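PDB 5XFT: dehydroascorbate reductase from Chlamydomonas reinhardtii, which probably reduces dehydroascorbate to ascorbate at the expense of two glutathione molecules, as a member of the glutathione S-transferase superfamily. Local coordinates for residues A[159-172]-A[197-211]. Numbering follows the deposited sequence.
Sequences APKLYHAVVALKHF and WQHVDYGTEAIIAGW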
loop_
_atom_site.group_PDB
_atom_site.type_symbol
_atom_site.label_atom_id
_atom_site.label_comp_id
_atom_site.label_asym_id
_atom_site.label_seq_id
_atom_site.Cartn_x
_atom_site.Cartn_y
_atom_site.Cartn_z
ATOM N N ALA A 159 5.354 -0.595 1.103
ATOM C CA ALA A 159 5.045 -1.686 2.024
ATOM C C ALA A 159 3.763 -2.435 1.658
ATOM O O ALA A 159 3.774 -3.677 1.723
ATOM C CB ALA A 159 4.992 -1.146 3.457
ATOM N N PRO A 160 2.655 -1.788 1.270
ATOM C CA PRO A 160 1.501 -2.579 0.811
ATOM C C PRO A 160 1.793 -3.408 -0.429
ATOM O O PRO A 160 1.377 -4.573 -0.501
ATOM C CB PRO A 160 0.433 -1.509 0.544
ATOM C CG PRO A 160 0.817 -0.376 1.432
ATOM C CD PRO A 160 2.313 -0.359 1.393
ATOM N N LYS A 161 2.501 -2.840 -1.413
ATOM C CA LYS A 161 2.843 -3.607 -2.608
ATOM C C LYS A 161 3.700 -4.821 -2.264
ATOM O O LYS A 161 3.481 -5.914 -2.796
ATOM C CB LYS A 161 3.553 -2.715 -3.622
ATOM C CG LYS A 161 2.785 -1.459 -3.959
ATOM C CD LYS A 161 3.471 -0.647 -5.042
ATOM C CE LYS A 161 2.772 0.691 -5.237
ATOM N NZ LYS A 161 3.373 1.489 -6.348
ATOM N N LEU A 162 4.669 -4.655 -1.362
ATOM C CA LEU A 162 5.496 -5.786 -0.958
ATOM C C LEU A 162 4.674 -6.827 -0.207
ATOM O O LEU A 162 4.882 -8.036 -0.380
ATOM C CB LEU A 162 6.664 -5.293 -0.103
ATOM C CG LEU A 162 7.652 -6.335 0.412
ATOM C CD1 LEU A 162 8.456 -6.926 -0.729
ATOM C CD2 LEU A 162 8.567 -5.713 1.452
ATOM N N TYR A 163 3.746 -6.369 0.637
ATOM C CA TYR A 163 2.833 -7.268 1.338
ATOM C C TYR A 163 2.082 -8.154 0.351
ATOM O O TYR A 163 2.097 -9.393 0.455
ATOM C CB TYR A 163 1.858 -6.427 2.165
ATOM C CG TYR A 163 1.058 -7.164 3.219
ATOM C CD1 TYR A 163 1.473 -8.390 3.721
ATOM C CD2 TYR A 163 -0.126 -6.625 3.700
ATOM C CE1 TYR A 163 0.733 -9.045 4.682
ATOM C CE2 TYR A 163 -0.868 -7.270 4.656
ATOM C CZ TYR A 163 -0.441 -8.480 5.145
ATOM O OH TYR A 163 -1.195 -9.118 6.102
ATOM N N HIS A 164 1.431 -7.522 -0.630
ATOM C CA HIS A 164 0.747 -8.269 -1.678
ATOM C C HIS A 164 1.700 -9.211 -2.401
ATOM O O HIS A 164 1.334 -10.348 -2.721
ATOM C CB HIS A 164 0.104 -7.306 -2.673
ATOM C CG HIS A 164 -1.199 -6.742 -2.208
ATOM N ND1 HIS A 164 -2.387 -6.981 -2.866
ATOM C CD2 HIS A 164 -1.504 -5.952 -1.153
ATOM C CE1 HIS A 164 -3.368 -6.360 -2.237
ATOM N NE2 HIS A 164 -2.860 -5.729 -1.193
ATOM N N ALA A 165 2.929 -8.760 -2.660
ATOM C CA ALA A 165 3.869 -9.570 -3.430
ATOM C C ALA A 165 4.207 -10.862 -2.696
ATOM O O ALA A 165 4.060 -11.959 -3.249
ATOM C CB ALA A 165 5.135 -8.768 -3.738
ATOM N N VAL A 166 4.646 -10.759 -1.440
ATOM C CA VAL A 166 5.066 -11.968 -0.737
ATOM C C VAL A 166 3.871 -12.882 -0.476
ATOM O O VAL A 166 3.942 -14.095 -0.722
ATOM C CB VAL A 166 5.840 -11.624 0.555
ATOM C CG1 VAL A 166 7.062 -10.777 0.232
ATOM C CG2 VAL A 166 4.968 -10.912 1.573
ATOM N N VAL A 167 2.740 -12.319 -0.035
ATOM C CA VAL A 167 1.590 -13.155 0.307
ATOM C C VAL A 167 1.044 -13.847 -0.936
ATOM O O VAL A 167 0.937 -15.082 -0.995
ATOM C CB VAL A 167 0.503 -12.320 1.004
ATOM C CG1 VAL A 167 -0.783 -13.122 1.123
ATOM C CG2 VAL A 167 0.982 -11.873 2.378
ATOM N N ALA A 168 0.702 -13.057 -1.953
ATOM C CA ALA A 168 0.062 -13.607 -3.140
ATOM C C ALA A 168 0.995 -14.545 -3.891
ATOM O O ALA A 168 0.568 -15.605 -4.363
ATOM C CB ALA A 168 -0.407 -12.476 -4.052
ATOM N N LEU A 169 2.271 -14.174 -4.018
ATOM C CA LEU A 169 3.193 -15.036 -4.752
ATOM C C LEU A 169 3.411 -16.352 -4.020
ATOM O O LEU A 169 3.452 -17.415 -4.649
ATOM C CB LEU A 169 4.521 -14.324 -4.986
ATOM C CG LEU A 169 4.558 -13.255 -6.080
ATOM C CD1 LEU A 169 5.972 -12.724 -6.209
ATOM C CD2 LEU A 169 4.064 -13.792 -7.405
ATOM N N LYS A 170 3.533 -16.305 -2.690
ATOM C CA LYS A 170 3.663 -17.545 -1.933
ATOM C C LYS A 170 2.427 -18.418 -2.090
ATOM O O LYS A 170 2.532 -19.649 -2.158
ATOM C CB LYS A 170 3.925 -17.238 -0.459
ATOM C CG LYS A 170 3.827 -18.442 0.468
ATOM C CD LYS A 170 4.859 -19.506 0.129
ATOM C CE LYS A 170 4.894 -20.593 1.195
ATOM N NZ LYS A 170 3.573 -21.260 1.371
ATOM N N HIS A 171 1.244 -17.806 -2.171
ATOM C CA HIS A 171 0.029 -18.616 -2.214
ATOM C C HIS A 171 -0.225 -19.207 -3.599
ATOM O O HIS A 171 -0.577 -20.387 -3.724
ATOM C CB HIS A 171 -1.171 -17.791 -1.768
ATOM C CG HIS A 171 -2.472 -18.516 -1.886
ATOM N ND1 HIS A 171 -3.254 -18.463 -3.019
ATOM C CD2 HIS A 171 -3.122 -19.324 -1.016
ATOM C CE1 HIS A 171 -4.335 -19.200 -2.841
ATOM N NE2 HIS A 171 -4.281 -19.731 -1.632
ATOM N N PHE A 172 -0.065 -18.404 -4.647
ATOM C CA PHE A 172 -0.419 -18.827 -5.995
ATOM C C PHE A 172 0.721 -19.490 -6.753
ATOM O O PHE A 172 0.463 -20.210 -7.725
ATOM C CB PHE A 172 -0.911 -17.627 -6.806
ATOM C CG PHE A 172 -2.240 -17.089 -6.352
ATOM C CD1 PHE A 172 -3.408 -17.786 -6.608
ATOM C CD2 PHE A 172 -2.322 -15.882 -5.682
ATOM C CE1 PHE A 172 -4.629 -17.292 -6.198
ATOM C CE2 PHE A 172 -3.540 -15.385 -5.271
ATOM C CZ PHE A 172 -4.695 -16.091 -5.530
ATOM N N TRP A 197 0.913 -0.014 11.349
ATOM C CA TRP A 197 0.623 -1.122 10.448
ATOM C C TRP A 197 -0.473 -2.015 11.013
ATOM O O TRP A 197 -1.364 -2.456 10.277
ATOM C CB TRP A 197 1.902 -1.920 10.201
ATOM C CG TRP A 197 1.738 -3.136 9.347
ATOM C CD1 TRP A 197 1.376 -4.388 9.757
ATOM C CD2 TRP A 197 1.951 -3.223 7.932
ATOM N NE1 TRP A 197 1.343 -5.248 8.682
ATOM C CE2 TRP A 197 1.690 -4.555 7.551
ATOM C CE3 TRP A 197 2.328 -2.302 6.951
ATOM C CZ2 TRP A 197 1.796 -4.987 6.230
ATOM C CZ3 TRP A 197 2.436 -2.734 5.640
ATOM C CH2 TRP A 197 2.170 -4.065 5.292
ATOM N N GLN A 198 -0.423 -2.290 12.321
ATOM C CA GLN A 198 -1.413 -3.163 12.943
ATOM C C GLN A 198 -2.817 -2.587 12.847
ATOM O O GLN A 198 -3.794 -3.342 12.793
ATOM C CB GLN A 198 -1.057 -3.403 14.409
ATOM C CG GLN A 198 0.195 -4.222 14.627
ATOM C CD GLN A 198 0.576 -4.323 16.092
ATOM O OE1 GLN A 198 -0.094 -3.766 16.963
ATOM N NE2 GLN A 198 1.661 -5.034 16.371
ATOM N N HIS A 199 -2.941 -1.261 12.837
ATOM C CA HIS A 199 -4.272 -0.667 12.856
ATOM C C HIS A 199 -5.031 -0.944 11.568
ATOM O O HIS A 199 -6.264 -1.014 11.581
ATOM C CB HIS A 199 -4.170 0.834 13.115
ATOM C CG HIS A 199 -3.687 1.169 14.490
ATOM N ND1 HIS A 199 -3.485 0.209 15.458
ATOM C CD2 HIS A 199 -3.368 2.355 15.062
ATOM C CE1 HIS A 199 -3.062 0.789 16.568
ATOM N NE2 HIS A 199 -2.985 2.090 16.355
ATOM N N VAL A 200 -4.322 -1.125 10.457
ATOM C CA VAL A 200 -4.972 -1.191 9.154
ATOM C C VAL A 200 -4.504 -2.420 8.385
ATOM O O VAL A 200 -4.470 -2.412 7.151
ATOM C CB VAL A 200 -4.715 0.105 8.361
ATOM C CG1 VAL A 200 -5.432 1.278 9.024
ATOM C CG2 VAL A 200 -3.219 0.395 8.271
ATOM N N ASP A 201 -4.154 -3.486 9.103
ATOM C CA ASP A 201 -3.786 -4.754 8.475
ATOM C C ASP A 201 -5.057 -5.515 8.118
ATOM O O ASP A 201 -5.798 -5.950 9.005
ATOM C CB ASP A 201 -2.896 -5.576 9.405
ATOM C CG ASP A 201 -2.262 -6.780 8.710
ATOM O OD1 ASP A 201 -2.775 -7.221 7.658
ATOM O OD2 ASP A 201 -1.247 -7.296 9.228
ATOM N N TYR A 202 -5.310 -5.682 6.817
ATOM C CA TYR A 202 -6.493 -6.407 6.365
ATOM C C TYR A 202 -6.295 -7.921 6.352
ATOM O O TYR A 202 -7.287 -8.658 6.338
ATOM C CB TYR A 202 -6.914 -5.922 4.972
ATOM C CG TYR A 202 -5.759 -5.520 4.084
ATOM C CD1 TYR A 202 -5.053 -6.471 3.357
ATOM C CD2 TYR A 202 -5.373 -4.188 3.971
ATOM C CE1 TYR A 202 -3.993 -6.107 2.539
ATOM C CE2 TYR A 202 -4.321 -3.815 3.154
ATOM C CZ TYR A 202 -3.632 -4.781 2.442
ATOM O OH TYR A 202 -2.578 -4.425 1.631
ATOM N N GLY A 203 -5.055 -8.404 6.350
ATOM C CA GLY A 203 -4.808 -9.827 6.462
ATOM C C GLY A 203 -4.548 -10.492 5.117
ATOM O O GLY A 203 -4.842 -9.953 4.047
ATOM N N THR A 204 -4.002 -11.715 5.184
ATOM C CA THR A 204 -3.532 -12.385 3.973
ATOM C C THR A 204 -4.675 -12.976 3.159
ATOM O O THR A 204 -4.583 -13.035 1.926
ATOM C CB THR A 204 -2.517 -13.479 4.314
ATOM O OG1 THR A 204 -3.178 -14.581 4.944
ATOM C CG2 THR A 204 -1.431 -12.940 5.243
ATOM N N GLU A 205 -5.754 -13.417 3.807
ATOM C CA GLU A 205 -6.877 -13.945 3.040
ATOM C C GLU A 205 -7.539 -12.848 2.235
ATOM O O GLU A 205 -8.024 -13.097 1.131
ATOM C CB GLU A 205 -7.920 -14.613 3.937
ATOM C CG GLU A 205 -7.384 -15.480 5.068
ATOM C CD GLU A 205 -6.742 -14.668 6.186
ATOM O OE1 GLU A 205 -5.531 -14.850 6.406
ATOM O OE2 GLU A 205 -7.442 -13.861 6.838
ATOM N N ALA A 206 -7.612 -11.635 2.785
ATOM C CA ALA A 206 -8.126 -10.521 1.998
ATOM C C ALA A 206 -7.313 -10.350 0.721
ATOM O O ALA A 206 -7.876 -10.145 -0.360
ATOM C CB ALA A 206 -8.125 -9.238 2.830
ATOM N N ILE A 207 -5.984 -10.468 0.824
ATOM C CA ILE A 207 -5.125 -10.378 -0.356
ATOM C C ILE A 207 -5.427 -11.517 -1.325
ATOM O O ILE A 207 -5.600 -11.305 -2.535
ATOM C CB ILE A 207 -3.644 -10.380 0.064
ATOM C CG1 ILE A 207 -3.379 -9.281 1.098
ATOM C CG2 ILE A 207 -2.746 -10.222 -1.153
ATOM C CD1 ILE A 207 -1.955 -9.289 1.664
ATOM N N ILE A 208 -5.485 -12.747 -0.803
ATOM C CA ILE A 208 -5.725 -13.915 -1.645
ATOM C C ILE A 208 -7.061 -13.786 -2.360
ATOM O O ILE A 208 -7.154 -13.987 -3.574
ATOM C CB ILE A 208 -5.660 -15.209 -0.809
ATOM C CG1 ILE A 208 -4.310 -15.348 -0.100
ATOM C CG2 ILE A 208 -5.927 -16.419 -1.680
ATOM C CD1 ILE A 208 -3.137 -15.031 -0.977
ATOM N N ALA A 209 -8.116 -13.451 -1.618
ATOM C CA ALA A 209 -9.438 -13.293 -2.210
ATOM C C ALA A 209 -9.452 -12.164 -3.230
ATOM O O ALA A 209 -10.097 -12.276 -4.279
ATOM C CB ALA A 209 -10.476 -13.040 -1.116
ATOM N N GLY A 210 -8.756 -11.063 -2.934
ATOM C CA GLY A 210 -8.664 -9.988 -3.902
ATOM C C GLY A 210 -8.083 -10.456 -5.221
ATOM O O GLY A 210 -8.599 -10.124 -6.290
ATOM N N TRP A 211 -7.022 -11.261 -5.162
ATOM C CA TRP A 211 -6.355 -11.672 -6.393
ATOM C C TRP A 211 -7.046 -12.849 -7.081
ATOM O O TRP A 211 -6.996 -12.949 -8.313
ATOM C CB TRP A 211 -4.895 -11.996 -6.096
ATOM C CG TRP A 211 -4.081 -10.759 -5.956
ATOM C CD1 TRP A 211 -3.661 -10.166 -4.796
ATOM C CD2 TRP A 211 -3.619 -9.930 -7.022
ATOM N NE1 TRP A 211 -2.940 -9.024 -5.082
ATOM C CE2 TRP A 211 -2.905 -8.856 -6.444
ATOM C CE3 TRP A 211 -3.731 -9.994 -8.416
ATOM C CZ2 TRP A 211 -2.309 -7.858 -7.211
ATOM C CZ3 TRP A 211 -3.134 -9.006 -9.177
ATOM C CH2 TRP A 211 -2.430 -7.950 -8.572
#
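Tyr163 reaches across to Asp201, its OH donating to the syn lone pair of OD1 at 2.9 Å. The same OD1 accepts from Gly203 N, met on the anti side and tilted 28° from the carboxylate plane, an Asx turn just before helix 204-212; OD2 takes a weak bond from Trp197 NE1. With CG anti to the backbone N (chi1 -166°), the phenol ring slots between Ile207 CD1, centred over one face, and the edge of Trp197 over the other, an edge-to-face pair. A phenylalanine here would probably keep this sandwich but cost Asp201 OD1 its phenol donor, leaving the carboxylate freer to turn. His164 uses both ring nitrogens: ND1 accepts from Trp211 NE1 (3.1 Å, nearly in both ring planes), so NE2 carries the proton and gives weak bonds to Tyr202 OH and Asp20 O. Tyr202 OH finds its stronger partner in His25 ND1. Ile207 and Ile208 sit as knobs in holes of 159-172, whose axis crosses that of 204-211 at -71°. This face of helix 153-173 carries the C-terminal helix 204-212, while helix 103-112 packs against Ala168 and Trp211, helix 182-193 covers Ala159, and Pro160 meets helix 22-33 of the thioredoxin-like domain.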